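Long-range contacts in extracellular solute-binding protein (Conexibacter woesei, PDB 4P98), which probably captures a solute outside the cell for uptake by an ABC transporter: residues 117-122 and 262-267; 22-27 and 77-82; 92-97 and 113-118. All coordinates share one frame; numbering follows the deposited sequence.

In the fold
From the N terminus, interaction 2 is the first loop to close: 22-27 meets 77-82 after the chain has built helix 34-45, edge strand 53-55 and helix 61-73. Helix 84-94 follows, and interaction 3 brings its end against 113-118, closing a short loop that contains strand 101-105. Interaction 1 starts where interaction 3 finishes, the two sharing Asn117 and Val118; its long excursion includes the whole five-stranded sheet before 262-267 returns to the first sheet. Interaction 2 closes before the others open, and none nests or crosses. Together they tie the centre of the six-stranded sheet, a helix end beside it and the returning chain into one lobe.

Interaction 1. Residues 117-122 and 262-267; sequences NVDGWT and GTFGRR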
ATOM      1  N   ASN A 117      -9.899 -22.030  -9.209  1.00 14.92           N
ATOM      2  CA  ASN A 117     -10.874 -20.984  -8.952  1.00 15.42           C
ATOM      3  C   ASN A 117     -10.360 -19.835  -8.093  1.00 13.46           C
ATOM      4  O   ASN A 117     -11.162 -19.084  -7.529  1.00 13.21           O
ATOM      5  CB  ASN A 117     -12.162 -21.570  -8.339  1.00 15.25           C
ATOM      6  CG  ASN A 117     -11.934 -22.265  -7.002  1.00 14.81           C
ATOM      7  OD1 ASN A 117     -10.828 -22.725  -6.698  1.00 14.41           O
ATOM      8  ND2 ASN A 117     -13.003 -22.386  -6.212  1.00 14.45           N
ATOM      9  N   VAL A 118      -9.039 -19.670  -8.020  1.00 12.67           N
ATOM     10  CA  VAL A 118      -8.461 -18.585  -7.247  1.00 13.32           C
ATOM     11  C   VAL A 118      -7.534 -17.741  -8.120  1.00 12.68           C
ATOM     12  O   VAL A 118      -6.710 -18.283  -8.844  1.00 13.87           O
ATOM     13  CB  VAL A 118      -7.657 -19.115  -6.031  1.00 13.72           C
ATOM     14  CG1 VAL A 118      -7.220 -17.961  -5.148  1.00 13.86           C
ATOM     15  CG2 VAL A 118      -8.475 -20.139  -5.236  1.00 13.67           C
ATOM     16  N   ASP A 119      -7.705 -16.423  -8.061  1.00 11.69           N
ATOM     17  CA  ASP A 119      -6.740 -15.463  -8.607  1.00 11.53           C
ATOM     18  C   ASP A 119      -5.876 -14.937  -7.453  1.00 11.85           C
ATOM     19  O   ASP A 119      -6.359 -14.734  -6.327  1.00 12.32           O
ATOM     20  CB  ASP A 119      -7.462 -14.272  -9.268  1.00 12.11           C
ATOM     21  CG  ASP A 119      -8.086 -14.591 -10.630  1.00 11.98           C
ATOM     22  OD1 ASP A 119      -7.944 -15.721 -11.160  1.00 11.25           O
ATOM     23  OD2 ASP A 119      -8.722 -13.654 -11.188  1.00 11.85           O
ATOM     24  N   GLY A 120      -4.597 -14.704  -7.729  1.00 12.14           N
ATOM     25  CA  GLY A 120      -3.669 -14.186  -6.739  1.00 12.04           C
ATOM     26  C   GLY A 120      -3.008 -12.882  -7.145  1.00 12.82           C
ATOM     27  O   GLY A 120      -2.963 -12.534  -8.335  1.00 12.47           O
ATOM     28  N   TRP A 121      -2.497 -12.149  -6.159  1.00 11.48           N
ATOM     29  CA  TRP A 121      -1.709 -10.960  -6.451  1.00 11.63           C
ATOM     30  C   TRP A 121      -0.638 -10.694  -5.411  1.00 11.87           C
ATOM     31  O   TRP A 121      -0.666 -11.232  -4.285  1.00 11.51           O
ATOM     32  CB  TRP A 121      -2.600  -9.726  -6.668  1.00 11.73           C
ATOM     33  CG  TRP A 121      -3.358  -9.272  -5.443  1.00 12.33           C
ATOM     34  CD1 TRP A 121      -4.578  -9.731  -5.012  1.00 12.13           C
ATOM     35  CD2 TRP A 121      -2.952  -8.266  -4.505  1.00 11.77           C
ATOM     36  NE1 TRP A 121      -4.946  -9.068  -3.860  1.00 13.18           N
ATOM     37  CE2 TRP A 121      -3.956  -8.177  -3.525  1.00 12.43           C
ATOM     38  CE3 TRP A 121      -1.821  -7.442  -4.392  1.00 11.75           C
ATOM     39  CZ2 TRP A 121      -3.872  -7.289  -2.438  1.00 12.75           C
ATOM     40  CZ3 TRP A 121      -1.746  -6.550  -3.312  1.00 13.56           C
ATOM     41  CH2 TRP A 121      -2.768  -6.484  -2.355  1.00 13.02           C
ATOM     42  N   THR A 122       0.308  -9.858  -5.813  1.00 11.61           N
ATOM     43  CA  THR A 122       1.429  -9.491  -4.981  1.00 13.28           C
ATOM     44  C   THR A 122       1.889  -8.060  -5.315  1.00 14.05           C
ATOM     45  O   THR A 122       1.462  -7.464  -6.314  1.00 11.44           O
ATOM     46  CB  THR A 122       2.592 -10.485  -5.151  1.00 13.77           C
ATOM     47  OG1 THR A 122       3.589 -10.245  -4.151  1.00 15.96           O
ATOM     48  CG2 THR A 122       3.223 -10.360  -6.507  1.00 14.12           C
ATOM     49  N   GLY A 262     -16.772 -16.092 -17.784  1.00 20.71           N
ATOM     50  CA  GLY A 262     -16.437 -17.464 -17.460  1.00 19.78           C
ATOM     51  C   GLY A 262     -14.958 -17.790 -17.539  1.00 18.70           C
ATOM     52  O   GLY A 262     -14.604 -18.941 -17.743  1.00 19.87           O
ATOM     53  N   THR A 263     -14.087 -16.793 -17.373  1.00 15.96           N
ATOM     54  CA  THR A 263     -12.639 -17.004 -17.499  1.00 16.81           C
ATOM     55  C   THR A 263     -11.860 -16.881 -16.179  1.00 16.20           C
ATOM     56  O   THR A 263     -10.636 -16.846 -16.175  1.00 17.54           O
ATOM     57  CB  THR A 263     -12.036 -15.982 -18.471  1.00 16.70           C
ATOM     58  OG1 THR A 263     -12.337 -14.655 -18.013  1.00 16.22           O
ATOM     59  CG2 THR A 263     -12.599 -16.187 -19.859  1.00 17.45           C
ATOM     60  N   PHE A 264     -12.558 -16.807 -15.061  1.00 16.34           N
ATOM     61  CA  PHE A 264     -11.901 -16.607 -13.772  1.00 15.08           C
ATOM     62  C   PHE A 264     -11.018 -17.769 -13.363  1.00 14.35           C
ATOM     63  O   PHE A 264     -11.369 -18.927 -13.566  1.00 16.11           O
ATOM     64  CB  PHE A 264     -12.949 -16.344 -12.684  1.00 14.79           C
ATOM     65  CG  PHE A 264     -12.366 -15.818 -11.397  1.00 13.60           C
ATOM     66  CD1 PHE A 264     -11.773 -16.686 -10.480  1.00 14.03           C
ATOM     67  CD2 PHE A 264     -12.405 -14.465 -11.098  1.00 13.75           C
ATOM     68  CE1 PHE A 264     -11.217 -16.206  -9.297  1.00 13.56           C
ATOM     69  CE2 PHE A 264     -11.852 -13.977  -9.919  1.00 14.11           C
ATOM     70  CZ  PHE A 264     -11.263 -14.855  -9.015  1.00 13.70           C
ATOM     71  N   GLY A 265      -9.864 -17.458 -12.795  1.00 13.77           N
ATOM     72  CA  GLY A 265      -9.033 -18.461 -12.135  1.00 14.37           C
ATOM     73  C   GLY A 265      -7.581 -18.463 -12.593  1.00 14.95           C
ATOM     74  O   GLY A 265      -7.282 -18.317 -13.783  1.00 15.69           O
ATOM     75  N   ARG A 266      -6.685 -18.637 -11.632  1.00 14.52           N
ATOM     76  CA  ARG A 266      -5.249 -18.775 -11.870  1.00 15.87           C
ATOM     77  C   ARG A 266      -4.541 -17.568 -12.484  1.00 15.08           C
ATOM     78  O   ARG A 266      -3.389 -17.674 -12.875  1.00 16.41           O
ATOM     79  CB  ARG A 266      -4.939 -20.082 -12.628  1.00 18.60           C
ATOM     80  CG  ARG A 266      -4.973 -21.248 -11.661  1.00 22.13           C
ATOM     81  CD  ARG A 266      -4.914 -22.621 -12.279  1.00 24.26           C
ATOM     82  NE  ARG A 266      -4.772 -23.597 -11.192  1.00 27.93           N
ATOM     83  CZ  ARG A 266      -4.837 -24.920 -11.329  1.00 28.93           C
ATOM     84  NH1 ARG A 266      -4.688 -25.693 -10.261  1.00 29.63           N
ATOM     85  NH2 ARG A 266      -5.068 -25.474 -12.507  1.00 30.69           N
ATOM     86  N   ARG A 267      -5.196 -16.411 -12.486  1.00 13.64           N
ATOM     87  CA  ARG A 267      -4.535 -15.154 -12.807  1.00 14.20           C
ATOM     88  C   ARG A 267      -3.588 -14.808 -11.673  1.00 14.45           C
ATOM     89  O   ARG A 267      -3.924 -15.005 -10.488  1.00 13.78           O
ATOM     90  CB  ARG A 267      -5.560 -14.043 -12.987  1.00 15.33           C
ATOM     91  CG  ARG A 267      -5.060 -12.840 -13.781  1.00 17.58           C
ATOM     92  CD  ARG A 267      -4.858 -13.176 -15.269  1.00 16.81           C
ATOM     93  NE  ARG A 267      -6.100 -13.531 -15.955  1.00 17.97           N
ATOM     94  CZ  ARG A 267      -6.995 -12.661 -16.424  1.00 19.17           C
ATOM     95  NH1 ARG A 267      -6.822 -11.344 -16.267  1.00 18.08           N
ATOM     96  NH2 ARG A 267      -8.088 -13.113 -17.044  1.00 21.06           N
TER
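The carboxylate of Asp119 lies over one face of the Phe264 ring, and this stack forms the dense half of the contact. The two planes are only 11° apart, with Asp119 OD2 displaced toward the rim and 3.4 Å from Phe264 CE2. Phe264 has its CG anti to the backbone N (chi1 -167°), and its ring also offers an edge to the neighbouring backbone, where Asn117 O comes within 3.4 Å of Phe264 CE1. The other carboxylate oxygen is held by the turning backbone: Arg267 N donates to Asp119 OD1 over 3.1 Å, approaching from above the carboxylate plane, 59° out of it. Arg267 CB packs beside this oxygen, 3.4 Å from Asp119 OD1.

Two backbone bonds frame the carboxylate, Arg266 N to Val118 O at 2.8 Å and Gly120 N to Arg267 O at 2.9 Å. They bring the chain alongside strand 118-123 just as it becomes strand 268-271, an outermost strand of the six-stranded parallel sheet. Returning to the first lobe after building the second is a hallmark of the periplasmic-binding-protein fold, to whose clan this family belongs.

Toward solvent the packing thins out. The Arg267 chain bends at chi2 and chi3, leads away from strand 118-123 and touches Ser254 and Gln258 of helix 249-261; Arg267 NE stays 5.4 Å from Asp119 OD2, so any attraction between these opposite charges is probably modest. Arg266 is exposed; its CB points away from strand 118-123, and the extended chain bonds through NE to Leu114 O.

Interaction 2. Residues 22-27 and 77-82; sequences AIIASG and DLVVGH
Ile23 turns its CG1 anti to the carbonyl carbon (chi1 -48°), and chi2 at -67° then sets CD1 against Val80. Ile23 CD1 lies 3.7 Å from Val80 CB and 3.9 Å from Val80 CG2, so it meets the flank of the isopropyl group and not the tip of one branch; the two side chains run side by side and point the same way. Farther along, His82 CB sits beside the carbonyl O of Ile24. The imidazole itself looks outside the pair, stacking on Phe34 and bonding through NE2 to Phe34 O.

Beneath these side chains the backbones form a parallel ladder in which Ala22, Ile24 and Ser26 alternate with Leu78, Val80 and His82. Its middle rungs are short and nearly straight: Val80 N to Ala22 O at 2.8 Å and Ile24 N to Val80 O at 2.7 Å. The last rung, Ser26 N to His82 O, lengthens to 3.1 Å where the first strand gives way to loop. This is the core of a Rossmann-like alpha/beta lobe: strand 22-25 lies between 53-55 and 78-82, and the crossover from 53-55 to 78-82 passes over it by way of helix 61-73.

That helix packs through Val67, Ile68 and Phe71 on the face bearing Ala22, Ile24 and Val79, where Ile24 CG1 approaches Val79 CG1 to 4.2 Å. The face of Ile23, Ala25, Val80 and His82 turns instead to helices 34-45 and 249-261; Tyr252 touches both Ile23 and Val80.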
ATOM      1  N   ALA A  22     -17.579 -10.311  -1.419  1.00 16.83           N
ATOM      2  CA  ALA A  22     -17.216 -10.174  -0.018  1.00 17.76           C
ATOM      3  C   ALA A  22     -15.725  -9.916   0.063  1.00 17.86           C
ATOM      4  O   ALA A  22     -14.941 -10.638  -0.568  1.00 18.12           O
ATOM      5  CB  ALA A  22     -17.572 -11.437   0.760  1.00 18.49           C
ATOM      6  N   ILE A  23     -15.350  -8.880   0.820  1.00 15.90           N
ATOM      7  CA  ILE A  23     -13.953  -8.581   1.114  1.00 17.81           C
ATOM      8  C   ILE A  23     -13.693  -8.978   2.562  1.00 18.32           C
ATOM      9  O   ILE A  23     -14.387  -8.504   3.479  1.00 19.86           O
ATOM     10  CB  ILE A  23     -13.609  -7.083   0.958  1.00 18.68           C
ATOM     11  CG1 ILE A  23     -14.134  -6.494  -0.355  1.00 20.43           C
ATOM     12  CG2 ILE A  23     -12.111  -6.869   1.105  1.00 20.87           C
ATOM     13  CD1 ILE A  23     -13.491  -7.008  -1.615  1.00 22.62           C
ATOM     14  N   ILE A  24     -12.714  -9.850   2.759  1.00 17.76           N
ATOM     15  CA  ILE A  24     -12.281 -10.286   4.082  1.00 19.30           C
ATOM     16  C   ILE A  24     -10.908  -9.667   4.340  1.00 19.24           C
ATOM     17  O   ILE A  24      -9.917 -10.118   3.777  1.00 18.34           O
ATOM     18  CB  ILE A  24     -12.156 -11.823   4.151  1.00 22.05           C
ATOM     19  CG1 ILE A  24     -13.418 -12.523   3.623  1.00 25.72           C
ATOM     20  CG2 ILE A  24     -11.814 -12.266   5.564  1.00 22.42           C
ATOM     21  CD1 ILE A  24     -14.699 -12.038   4.253  1.00 28.93           C
ATOM     22  N   ALA A  25     -10.858  -8.641   5.189  1.00 18.38           N
ATOM     23  CA  ALA A  25      -9.639  -7.868   5.412  1.00 18.26           C
ATOM     24  C   ALA A  25      -8.893  -8.350   6.636  1.00 19.74           C
ATOM     25  O   ALA A  25      -9.505  -8.693   7.658  1.00 21.11           O
ATOM     26  CB  ALA A  25      -9.957  -6.395   5.545  1.00 18.87           C
ATOM     27  N   SER A  26      -7.566  -8.351   6.520  0.50 16.34           N
ATOM     28  CA  SER A  26      -6.671  -8.784   7.579  0.50 21.23           C
ATOM     29  C   SER A  26      -6.790  -7.875   8.806  0.50 21.48           C
ATOM     30  O   SER A  26      -6.819  -8.348   9.936  0.50 20.78           O
ATOM     31  CB  SER A  26      -5.236  -8.769   7.044  0.50 22.00           C
ATOM     32  OG  SER A  26      -4.301  -9.195   8.012  0.50 22.98           O
ATOM     33  N   GLY A  27      -6.867  -6.571   8.561  1.00 21.99           N
ATOM     34  CA  GLY A  27      -6.940  -5.563   9.625  1.00 22.64           C
ATOM     35  C   GLY A  27      -8.153  -4.671   9.528  1.00 20.08           C
ATOM     36  O   GLY A  27      -9.196  -5.088   9.036  1.00 21.18           O
ATOM     37  N   ASP A  77     -20.543 -14.579  -5.207  1.00 19.51           N
ATOM     38  CA  ASP A  77     -19.862 -14.892  -6.472  1.00 19.28           C
ATOM     39  C   ASP A  77     -18.341 -14.831  -6.339  1.00 17.30           C
ATOM     40  O   ASP A  77     -17.623 -15.605  -6.952  1.00 17.30           O
ATOM     41  CB  ASP A  77     -20.303 -13.891  -7.524  1.00 20.65           C
ATOM     42  CG  ASP A  77     -21.775 -14.000  -7.828  1.00 20.92           C
ATOM     43  OD1 ASP A  77     -22.162 -15.000  -8.436  1.00 23.19           O
ATOM     44  OD2 ASP A  77     -22.536 -13.109  -7.442  1.00 21.59           O
ATOM     45  N   LEU A  78     -17.884 -13.897  -5.523  1.00 16.09           N
ATOM     46  CA  LEU A  78     -16.472 -13.594  -5.368  1.00 15.19           C
ATOM     47  C   LEU A  78     -16.146 -13.319  -3.914  1.00 15.48           C
ATOM     48  O   LEU A  78     -16.748 -12.428  -3.295  1.00 15.91           O
ATOM     49  CB  LEU A  78     -16.133 -12.351  -6.183  1.00 15.17           C
ATOM     50  CG  LEU A  78     -14.690 -11.851  -6.118  1.00 15.07           C
ATOM     51  CD1 LEU A  78     -13.707 -12.897  -6.601  1.00 16.20           C
ATOM     52  CD2 LEU A  78     -14.558 -10.579  -6.923  1.00 15.59           C
ATOM     53  N   VAL A  79     -15.177 -14.061  -3.386  1.00 14.47           N
ATOM     54  CA  VAL A  79     -14.699 -13.879  -2.022  1.00 14.53           C
ATOM     55  C   VAL A  79     -13.215 -13.501  -2.051  1.00 13.68           C
ATOM     56  O   VAL A  79     -12.356 -14.276  -2.488  1.00 13.20           O
ATOM     57  CB  VAL A  79     -14.926 -15.128  -1.158  1.00 15.25           C
ATOM     58  CG1 VAL A  79     -14.571 -14.841   0.298  1.00 15.97           C
ATOM     59  CG2 VAL A  79     -16.367 -15.586  -1.273  1.00 15.34           C
ATOM     60  N   VAL A  80     -12.935 -12.300  -1.575  1.00 12.98           N
ATOM     61  CA  VAL A  80     -11.619 -11.697  -1.654  1.00 13.60           C
ATOM     62  C   VAL A  80     -10.964 -11.645  -0.272  1.00 14.28           C
ATOM     63  O   VAL A  80     -11.477 -10.991   0.638  1.00 17.07           O
ATOM     64  CB  VAL A  80     -11.748 -10.266  -2.197  1.00 14.56           C
ATOM     65  CG1 VAL A  80     -10.395  -9.574  -2.237  1.00 14.30           C
ATOM     66  CG2 VAL A  80     -12.411 -10.262  -3.574  1.00 16.48           C
ATOM     67  N   GLY A  81      -9.830 -12.325  -0.121  1.00 13.72           N
ATOM     68  CA  GLY A  81      -9.027 -12.231   1.087  1.00 13.34           C
ATOM     69  C   GLY A  81      -7.944 -11.205   0.899  1.00 13.23           C
ATOM     70  O   GLY A  81      -7.045 -11.373   0.044  1.00 12.88           O
ATOM     71  N   HIS A  82      -8.023 -10.135   1.683  1.00 12.16           N
ATOM     72  CA  HIS A  82      -7.097  -9.024   1.550  1.00 13.62           C
ATOM     73  C   HIS A  82      -5.996  -9.090   2.603  1.00 14.51           C
ATOM     74  O   HIS A  82      -6.229  -8.797   3.784  1.00 14.81           O
ATOM     75  CB  HIS A  82      -7.834  -7.696   1.620  1.00 13.01           C
ATOM     76  CG  HIS A  82      -6.952  -6.521   1.398  1.00 12.84           C
ATOM     77  ND1 HIS A  82      -6.294  -6.306   0.206  1.00 12.24           N
ATOM     78  CD2 HIS A  82      -6.614  -5.494   2.207  1.00 13.27           C
ATOM     79  CE1 HIS A  82      -5.591  -5.195   0.293  1.00 12.95           C
ATOM     80  NE2 HIS A  82      -5.766  -4.686   1.500  1.00 13.31           N
TER

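Interaction 3. Residues 92-97 and 113-118; sequences RVATEF and RLPPNV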
ATOM      1  N   ARG A  92      -7.784 -22.784   1.221  1.00 16.25           N
ATOM      2  CA  ARG A  92      -8.407 -23.994   1.761  1.00 16.77           C
ATOM      3  C   ARG A  92      -9.896 -24.081   1.426  1.00 16.02           C
ATOM      4  O   ARG A  92     -10.381 -25.125   0.973  1.00 16.50           O
ATOM      5  CB  ARG A  92      -8.212 -24.064   3.279  1.00 17.96           C
ATOM      6  CG  ARG A  92      -6.759 -24.138   3.734  1.00 19.23           C
ATOM      7  CD  ARG A  92      -6.709 -24.372   5.231  1.00 20.52           C
ATOM      8  NE  ARG A  92      -7.221 -25.705   5.496  1.00 20.30           N
ATOM      9  CZ  ARG A  92      -6.492 -26.811   5.447  1.00 20.25           C
ATOM     10  NH1 ARG A  92      -5.187 -26.754   5.198  1.00 20.81           N
ATOM     11  NH2 ARG A  92      -7.069 -27.982   5.667  1.00 21.20           N
ATOM     12  N   VAL A  93     -10.612 -22.978   1.630  1.00 14.44           N
ATOM     13  CA  VAL A  93     -12.050 -22.952   1.396  1.00 15.26           C
ATOM     14  C   VAL A  93     -12.347 -23.033  -0.100  1.00 15.23           C
ATOM     15  O   VAL A  93     -13.314 -23.671  -0.497  1.00 16.32           O
ATOM     16  CB  VAL A  93     -12.719 -21.732   2.061  1.00 16.31           C
ATOM     17  CG1 VAL A  93     -14.213 -21.692   1.776  1.00 17.91           C
ATOM     18  CG2 VAL A  93     -12.494 -21.788   3.566  1.00 17.93           C
ATOM     19  N   ALA A  94     -11.499 -22.422  -0.927  1.00 14.24           N
ATOM     20  CA  ALA A  94     -11.656 -22.510  -2.378  1.00 15.27           C
ATOM     21  C   ALA A  94     -11.846 -23.950  -2.872  1.00 15.81           C
ATOM     22  O   ALA A  94     -12.661 -24.186  -3.762  1.00 17.27           O
ATOM     23  CB  ALA A  94     -10.475 -21.855  -3.097  1.00 16.58           C
ATOM     24  N   THR A  95     -11.123 -24.901  -2.276  1.00 15.61           N
ATOM     25  CA  THR A  95     -11.230 -26.308  -2.665  1.00 17.19           C
ATOM     26  C   THR A  95     -12.620 -26.885  -2.384  1.00 17.28           C
ATOM     27  O   THR A  95     -13.004 -27.855  -3.016  1.00 17.00           O
ATOM     28  CB  THR A  95     -10.184 -27.195  -1.957  1.00 18.17           C
ATOM     29  OG1 THR A  95     -10.496 -27.285  -0.556  1.00 20.29           O
ATOM     30  CG2 THR A  95      -8.765 -26.638  -2.147  1.00 18.86           C
ATOM     31  N   GLU A  96     -13.359 -26.290  -1.444  1.00 17.66           N
ATOM     32  CA  GLU A  96     -14.708 -26.743  -1.082  1.00 19.20           C
ATOM     33  C   GLU A  96     -15.808 -26.239  -2.019  1.00 20.06           C
ATOM     34  O   GLU A  96     -16.901 -26.811  -2.057  1.00 20.94           O
ATOM     35  CB  GLU A  96     -15.064 -26.295   0.346  1.00 19.55           C
ATOM     36  CG  GLU A  96     -14.101 -26.734   1.437  1.00 19.53           C
ATOM     37  CD  GLU A  96     -14.394 -26.075   2.787  1.00 22.78           C
ATOM     38  OE1 GLU A  96     -15.509 -25.548   2.993  1.00 22.02           O
ATOM     39  OE2 GLU A  96     -13.499 -26.063   3.655  1.00 25.94           O
ATOM     40  N   PHE A  97     -15.534 -25.163  -2.750  1.00 19.10           N
ATOM     41  CA  PHE A  97     -16.549 -24.485  -3.553  1.00 19.27           C
ATOM     42  C   PHE A  97     -15.981 -24.199  -4.945  1.00 20.88           C
ATOM     43  O   PHE A  97     -15.640 -23.056  -5.254  1.00 18.14           O
ATOM     44  CB  PHE A  97     -16.965 -23.171  -2.893  1.00 18.08           C
ATOM     45  CG  PHE A  97     -17.641 -23.336  -1.560  1.00 19.75           C
ATOM     46  CD1 PHE A  97     -19.018 -23.503  -1.476  1.00 21.59           C
ATOM     47  CD2 PHE A  97     -16.903 -23.289  -0.383  1.00 21.17           C
ATOM     48  CE1 PHE A  97     -19.640 -23.650  -0.239  1.00 22.27           C
ATOM     49  CE2 PHE A  97     -17.517 -23.436   0.853  1.00 21.96           C
ATOM     50  CZ  PHE A  97     -18.894 -23.606   0.927  1.00 21.05           C
ATOM     51  N   ARG A 113       0.560 -21.945  -6.236  1.00 22.28           N
ATOM     52  CA  ARG A 113      -0.308 -22.653  -5.291  1.00 25.05           C
ATOM     53  C   ARG A 113      -1.800 -22.365  -5.488  1.00 24.35           C
ATOM     54  O   ARG A 113      -2.614 -22.708  -4.639  1.00 24.81           O
ATOM     55  CB  ARG A 113       0.137 -22.297  -3.866  1.00 28.03           C
ATOM     56  CG  ARG A 113       1.641 -22.493  -3.651  1.00 32.00           C
ATOM     57  CD  ARG A 113       2.109 -21.985  -2.302  1.00 35.57           C
ATOM     58  NE  ARG A 113       1.228 -22.526  -1.277  1.00 39.89           N
ATOM     59  CZ  ARG A 113       0.477 -21.816  -0.439  1.00 37.98           C
ATOM     60  NH1 ARG A 113       0.524 -20.482  -0.428  1.00 34.20           N
ATOM     61  NH2 ARG A 113      -0.310 -22.463   0.423  1.00 38.68           N
ATOM     62  N   LEU A 114      -2.158 -21.752  -6.611  1.00 21.08           N
ATOM     63  CA  LEU A 114      -3.543 -21.359  -6.873  1.00 19.39           C
ATOM     64  C   LEU A 114      -4.398 -22.516  -7.380  1.00 20.28           C
ATOM     65  O   LEU A 114      -4.100 -23.081  -8.432  1.00 22.78           O
ATOM     66  CB  LEU A 114      -3.584 -20.236  -7.919  1.00 18.24           C
ATOM     67  CG  LEU A 114      -2.916 -18.919  -7.540  1.00 17.69           C
ATOM     68  CD1 LEU A 114      -2.947 -17.935  -8.706  1.00 18.30           C
ATOM     69  CD2 LEU A 114      -3.598 -18.300  -6.331  1.00 18.59           C
ATOM     70  N   PRO A 115      -5.479 -22.857  -6.652  1.00 19.43           N
ATOM     71  CA  PRO A 115      -6.481 -23.731  -7.249  1.00 20.80           C
ATOM     72  C   PRO A 115      -7.108 -23.084  -8.495  1.00 20.73           C
ATOM     73  O   PRO A 115      -6.959 -21.872  -8.700  1.00 20.65           O
ATOM     74  CB  PRO A 115      -7.525 -23.901  -6.128  1.00 20.92           C
ATOM     75  CG  PRO A 115      -6.826 -23.538  -4.853  1.00 20.82           C
ATOM     76  CD  PRO A 115      -5.808 -22.499  -5.257  1.00 20.43           C
ATOM     77  N   PRO A 116      -7.810 -23.871  -9.324  1.00 22.34           N
ATOM     78  CA  PRO A 116      -8.376 -23.353 -10.578  1.00 20.64           C
ATOM     79  C   PRO A 116      -9.357 -22.205 -10.413  1.00 16.76           C
ATOM     80  O   PRO A 116      -9.637 -21.505 -11.380  1.00 17.08           O
ATOM     81  CB  PRO A 116      -9.114 -24.563 -11.171  1.00 23.65           C
ATOM     82  CG  PRO A 116      -8.523 -25.756 -10.496  1.00 24.17           C
ATOM     83  CD  PRO A 116      -8.151 -25.293  -9.119  1.00 23.80           C
ATOM     84  N   ASN A 117      -9.899 -22.030  -9.209  1.00 14.92           N
ATOM     85  CA  ASN A 117     -10.874 -20.984  -8.952  1.00 15.42           C
ATOM     86  C   ASN A 117     -10.360 -19.835  -8.093  1.00 13.46           C
ATOM     87  O   ASN A 117     -11.162 -19.084  -7.529  1.00 13.21           O
ATOM     88  CB  ASN A 117     -12.162 -21.570  -8.339  1.00 15.25           C
ATOM     89  CG  ASN A 117     -11.934 -22.265  -7.002  1.00 14.81           C
ATOM     90  OD1 ASN A 117     -10.828 -22.725  -6.698  1.00 14.41           O
ATOM     91  ND2 ASN A 117     -13.003 -22.386  -6.212  1.00 14.45           N
ATOM     92  N   VAL A 118      -9.039 -19.670  -8.020  1.00 12.67           N
ATOM     93  CA  VAL A 118      -8.461 -18.585  -7.247  1.00 13.32           C
ATOM     94  C   VAL A 118      -7.534 -17.741  -8.120  1.00 12.68           C
ATOM     95  O   VAL A 118      -6.710 -18.283  -8.844  1.00 13.87           O
ATOM     96  CB  VAL A 118      -7.657 -19.115  -6.031  1.00 13.72           C
ATOM     97  CG1 VAL A 118      -7.220 -17.961  -5.148  1.00 13.86           C
ATOM     98  CG2 VAL A 118      -8.475 -20.139  -5.236  1.00 13.67           C
TER
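Asn117 uses its amide to join two type I beta turns, one from Ala94 to Phe97 near the C-terminal end of helix 84-94, the other from Pro115 to Val118 just before strand 118-123. The link thus fastens a helix end to the start of a strand within the same alpha/beta lobe. The CG of Asn117 stands between the backbone N and the carbonyl carbon (chi1 61°), a crowded position, and from there ND2 reaches across to Ala94 O. The bond from Asn117 ND2 to Ala94 O measures 3.1 Å and is nearly straight, 168° at the hydrogen, with the acceptor close to the plane of the amide. Ala94 O is gripped twice: Phe97 N, closing its own turn, and Asn117 ND2 arrive from opposite faces of the carbonyl plane. ND2 also bonds to Val100 O, in the link between the helix and strand 101-105, so the amide spans two backbone carbonyls and its rotation is well defined.

The conformations around it sort the side chains into those that meet and those that diverge. The ring of Phe97 leads away and packs on Ala72 of helix 61-73. Thr95 folds its hydroxyl back onto the helix, OG1 donating to Arg92 O at 2.6 Å. On the facing side, Val118 N closes the turn by bonding to Pro115 O at 3.1 Å.

The CB of Ala94 points toward this turn. Pro115 CG lies 4.4 Å from Ala94 CB, and Asn117 OD1 is at 3.7 Å from the same carbon. Val118 has CG1 anti to its backbone N (chi1 -173°), which leaves CG2 beside the N; Val118 CG2 presses against Ala94 CB at 3.4 Å, tighter than ordinary van der Waals contact.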